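PDB 3DF7: putative ATP-grasp superfamily protein, which is of unknown function but, as a member of the ATP-grasp superfamily, probably binds ATP and metal ions. Local coordinates for residues E211-V220 with V232-V242. Numbering follows the deposited sequence.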
# COMPACT_ATOMS: atom_id res chain seq x y z
N GLU A 211 -18.37 5.73 8.29
CA GLU A 211 -17.54 6.16 9.41
C GLU A 211 -16.06 5.92 9.16
O GLU A 211 -15.22 6.78 9.41
CB GLU A 211 -17.96 5.43 10.69
CG GLU A 211 -19.22 5.99 11.32
CD GLU A 211 -19.68 5.19 12.53
OE1 GLU A 211 -18.81 4.67 13.26
OE2 GLU A 211 -20.90 5.09 12.75
N VAL A 212 -15.74 4.73 8.65
CA VAL A 212 -14.35 4.37 8.37
C VAL A 212 -13.75 5.27 7.29
O VAL A 212 -12.59 5.66 7.37
CB VAL A 212 -14.26 2.87 7.99
CG1 VAL A 212 -12.91 2.55 7.39
CG2 VAL A 212 -14.50 2.02 9.24
N VAL A 213 -14.55 5.59 6.27
CA VAL A 213 -14.07 6.47 5.21
C VAL A 213 -13.88 7.87 5.78
O VAL A 213 -12.87 8.52 5.52
CB VAL A 213 -15.09 6.54 4.04
CG1 VAL A 213 -14.68 7.63 3.05
CG2 VAL A 213 -15.14 5.19 3.33
N GLU A 214 -14.84 8.32 6.58
CA GLU A 214 -14.76 9.66 7.17
C GLU A 214 -13.48 9.83 7.99
O GLU A 214 -12.81 10.86 7.90
CB GLU A 214 -15.97 9.94 8.06
CG GLU A 214 -16.06 11.39 8.54
CD GLU A 214 -17.27 11.65 9.41
OE1 GLU A 214 -18.39 11.29 9.00
OE2 GLU A 214 -17.11 12.24 10.51
N GLU A 215 -13.15 8.82 8.79
CA GLU A 215 -11.95 8.90 9.61
C GLU A 215 -10.67 8.72 8.80
O GLU A 215 -9.63 9.27 9.16
CB GLU A 215 -12.02 7.89 10.75
CG GLU A 215 -13.16 8.15 11.73
CD GLU A 215 -13.31 9.63 12.06
OE1 GLU A 215 -12.31 10.24 12.49
OE2 GLU A 215 -14.42 10.18 11.89
N ALA A 216 -10.73 7.94 7.72
CA ALA A 216 -9.55 7.74 6.88
C ALA A 216 -9.21 9.07 6.22
O ALA A 216 -8.04 9.46 6.14
CB ALA A 216 -9.83 6.69 5.81
N VAL A 217 -10.23 9.76 5.74
CA VAL A 217 -10.05 11.05 5.09
C VAL A 217 -9.48 12.04 6.11
O VAL A 217 -8.54 12.77 5.81
CB VAL A 217 -11.38 11.61 4.54
CG1 VAL A 217 -11.20 13.05 4.07
CG2 VAL A 217 -11.87 10.74 3.39
N ARG A 218 -10.04 12.03 7.31
CA ARG A 218 -9.59 12.94 8.36
C ARG A 218 -8.10 12.72 8.64
O ARG A 218 -7.37 13.68 8.89
CB ARG A 218 -10.40 12.70 9.65
CG ARG A 218 -10.32 13.86 10.64
CD ARG A 218 -11.02 13.52 11.97
NE ARG A 218 -12.36 12.98 11.76
CZ ARG A 218 -13.38 13.67 11.25
NH1 ARG A 218 -13.24 14.94 10.90
NH2 ARG A 218 -14.55 13.07 11.10
N ALA A 219 -7.67 11.47 8.59
CA ALA A 219 -6.27 11.12 8.83
C ALA A 219 -5.33 11.67 7.77
O ALA A 219 -4.31 12.28 8.10
CB ALA A 219 -6.12 9.59 8.91
N VAL A 220 -5.64 11.44 6.50
CA VAL A 220 -4.77 11.91 5.43
C VAL A 220 -4.72 13.43 5.32
O VAL A 220 -3.71 13.98 4.90
CB VAL A 220 -5.16 11.31 4.05
CG1 VAL A 220 -4.99 9.78 4.09
CG2 VAL A 220 -6.57 11.68 3.69
N VAL A 232 -5.08 3.57 3.94
CA VAL A 232 -5.16 3.82 5.37
C VAL A 232 -5.66 2.58 6.09
O VAL A 232 -6.76 2.11 5.80
CB VAL A 232 -6.12 4.99 5.71
CG1 VAL A 232 -6.14 5.24 7.22
CG2 VAL A 232 -5.69 6.24 4.97
N ASP A 233 -4.86 2.04 7.01
CA ASP A 233 -5.26 0.86 7.76
C ASP A 233 -6.07 1.28 8.98
O ASP A 233 -5.66 2.16 9.74
CB ASP A 233 -4.05 0.05 8.21
CG ASP A 233 -3.43 -0.76 7.09
OD1 ASP A 233 -4.05 -0.87 6.01
OD2 ASP A 233 -2.32 -1.29 7.29
N ILE A 234 -7.22 0.63 9.16
CA ILE A 234 -8.12 0.94 10.26
C ILE A 234 -8.70 -0.30 10.91
O ILE A 234 -8.89 -1.33 10.26
CB ILE A 234 -9.29 1.82 9.75
CG1 ILE A 234 -8.82 3.26 9.58
CG2 ILE A 234 -10.47 1.76 10.72
CD1 ILE A 234 -9.82 4.15 8.88
N VAL A 235 -8.97 -0.21 12.21
CA VAL A 235 -9.61 -1.30 12.93
C VAL A 235 -10.87 -0.68 13.51
O VAL A 235 -10.81 0.36 14.18
CB VAL A 235 -8.75 -1.86 14.08
CG1 VAL A 235 -9.54 -2.94 14.83
CG2 VAL A 235 -7.45 -2.45 13.53
N TYR A 236 -12.02 -1.29 13.24
CA TYR A 236 -13.27 -0.77 13.77
C TYR A 236 -13.73 -1.61 14.95
O TYR A 236 -14.14 -2.76 14.79
CB TYR A 236 -14.36 -0.78 12.69
CG TYR A 236 -15.62 -0.05 13.12
CD1 TYR A 236 -15.83 1.28 12.75
CD2 TYR A 236 -16.58 -0.68 13.92
CE1 TYR A 236 -16.97 1.96 13.17
CE2 TYR A 236 -17.71 0.00 14.35
CZ TYR A 236 -17.91 1.32 13.97
OH TYR A 236 -19.03 2.00 14.38
N SER A 237 -13.65 -1.02 16.14
CA SER A 237 -14.10 -1.69 17.35
C SER A 237 -15.50 -1.14 17.59
O SER A 237 -16.48 -1.73 17.14
CB SER A 237 -13.18 -1.35 18.53
OG SER A 237 -13.01 0.05 18.65
N ASP A 238 -15.58 -0.01 18.28
CA ASP A 238 -16.86 0.64 18.51
C ASP A 238 -16.82 1.91 17.67
O ASP A 238 -17.82 2.62 17.53
CB ASP A 238 -17.03 0.98 20.00
CG ASP A 238 -16.03 2.00 20.49
OD1 ASP A 238 -14.81 1.75 20.35
OD2 ASP A 238 -16.45 3.05 21.02
N GLN A 239 -15.65 2.19 17.10
CA GLN A 239 -15.43 3.36 16.26
C GLN A 239 -14.16 3.11 15.44
O GLN A 239 -13.41 2.17 15.72
CB GLN A 239 -15.23 4.62 17.11
CG GLN A 239 -13.94 4.64 17.93
CD GLN A 239 -13.68 5.97 18.64
OE1 GLN A 239 -13.55 7.02 18.01
NE2 GLN A 239 -13.60 5.91 19.97
N PRO A 240 -13.91 3.94 14.42
CA PRO A 240 -12.70 3.73 13.62
C PRO A 240 -11.44 4.17 14.34
O PRO A 240 -11.39 5.27 14.89
CB PRO A 240 -12.95 4.58 12.37
CG PRO A 240 -14.45 4.63 12.28
CD PRO A 240 -14.85 4.83 13.72
N TYR A 241 -10.43 3.31 14.33
CA TYR A 241 -9.13 3.59 14.92
C TYR A 241 -8.13 3.52 13.76
O TYR A 241 -8.05 2.50 13.07
CB TYR A 241 -8.74 2.53 15.95
CG TYR A 241 -9.27 2.77 17.35
CD1 TYR A 241 -8.45 3.28 18.35
CD2 TYR A 241 -10.59 2.47 17.67
CE1 TYR A 241 -8.93 3.48 19.64
CE2 TYR A 241 -11.08 2.67 18.95
CZ TYR A 241 -10.24 3.17 19.93
OH TYR A 241 -10.72 3.37 21.21
N VAL A 242 -7.40 4.61 13.53
CA VAL A 242 -6.41 4.65 12.45
C VAL A 242 -5.11 4.03 12.96
O VAL A 242 -4.51 4.50 13.94
CB VAL A 242 -6.15 6.10 11.98
CG1 VAL A 242 -5.01 6.13 10.98
CG2 VAL A 242 -7.41 6.66 11.35
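Val-212 and Pro-240 come together where a helix packs on the edge hairpin of the large antiparallel sheet in the ATP-grasp domain, an instructive case of helix-on-sheet packing in which the side chains of the hairpin settle into hollows along the helix. Helix 211-220 runs 29° from the direction of strand 240-242, with the axes 8.4 Å apart, and the hairpin meets it with Val-232, Ile-234, Tyr-236, Pro-240 and Val-242. The main bump is the proline ring. Its CG lies against the backbone of Glu-211, 3.7 Å from the O, while its CB meets Glu-215 CG at 3.6 Å, and the ring fills the hollow lined by Glu-211 CB, Val-212 CG2 and the CB and CG of Glu-215. Further along, Ala-216 offers a shallow seat: its CB is 4.0 Å from Ile-234 CD1 and also touches Val-232 CB. Ile-234 reaches this place because its CG1 stands anti to the carbonyl carbon (chi1 -77°); CD1 comes to 3.5 Å from Val-212 O, the two side chains passing in opposite directions. Ala-219 CB is a similar seat for Val-242 CG2 (4.0 Å), and Val-220 CG1 closes the row against Val-232 CG2 at 3.7 Å. Toward the hairpin turn the contact becomes polar: the extended Glu-211 arrives at the edge of the Tyr-236 ring, whose OH donates to Glu-211 OE1 at 2.9 Å, on the syn side but 34° out of the carboxylate plane.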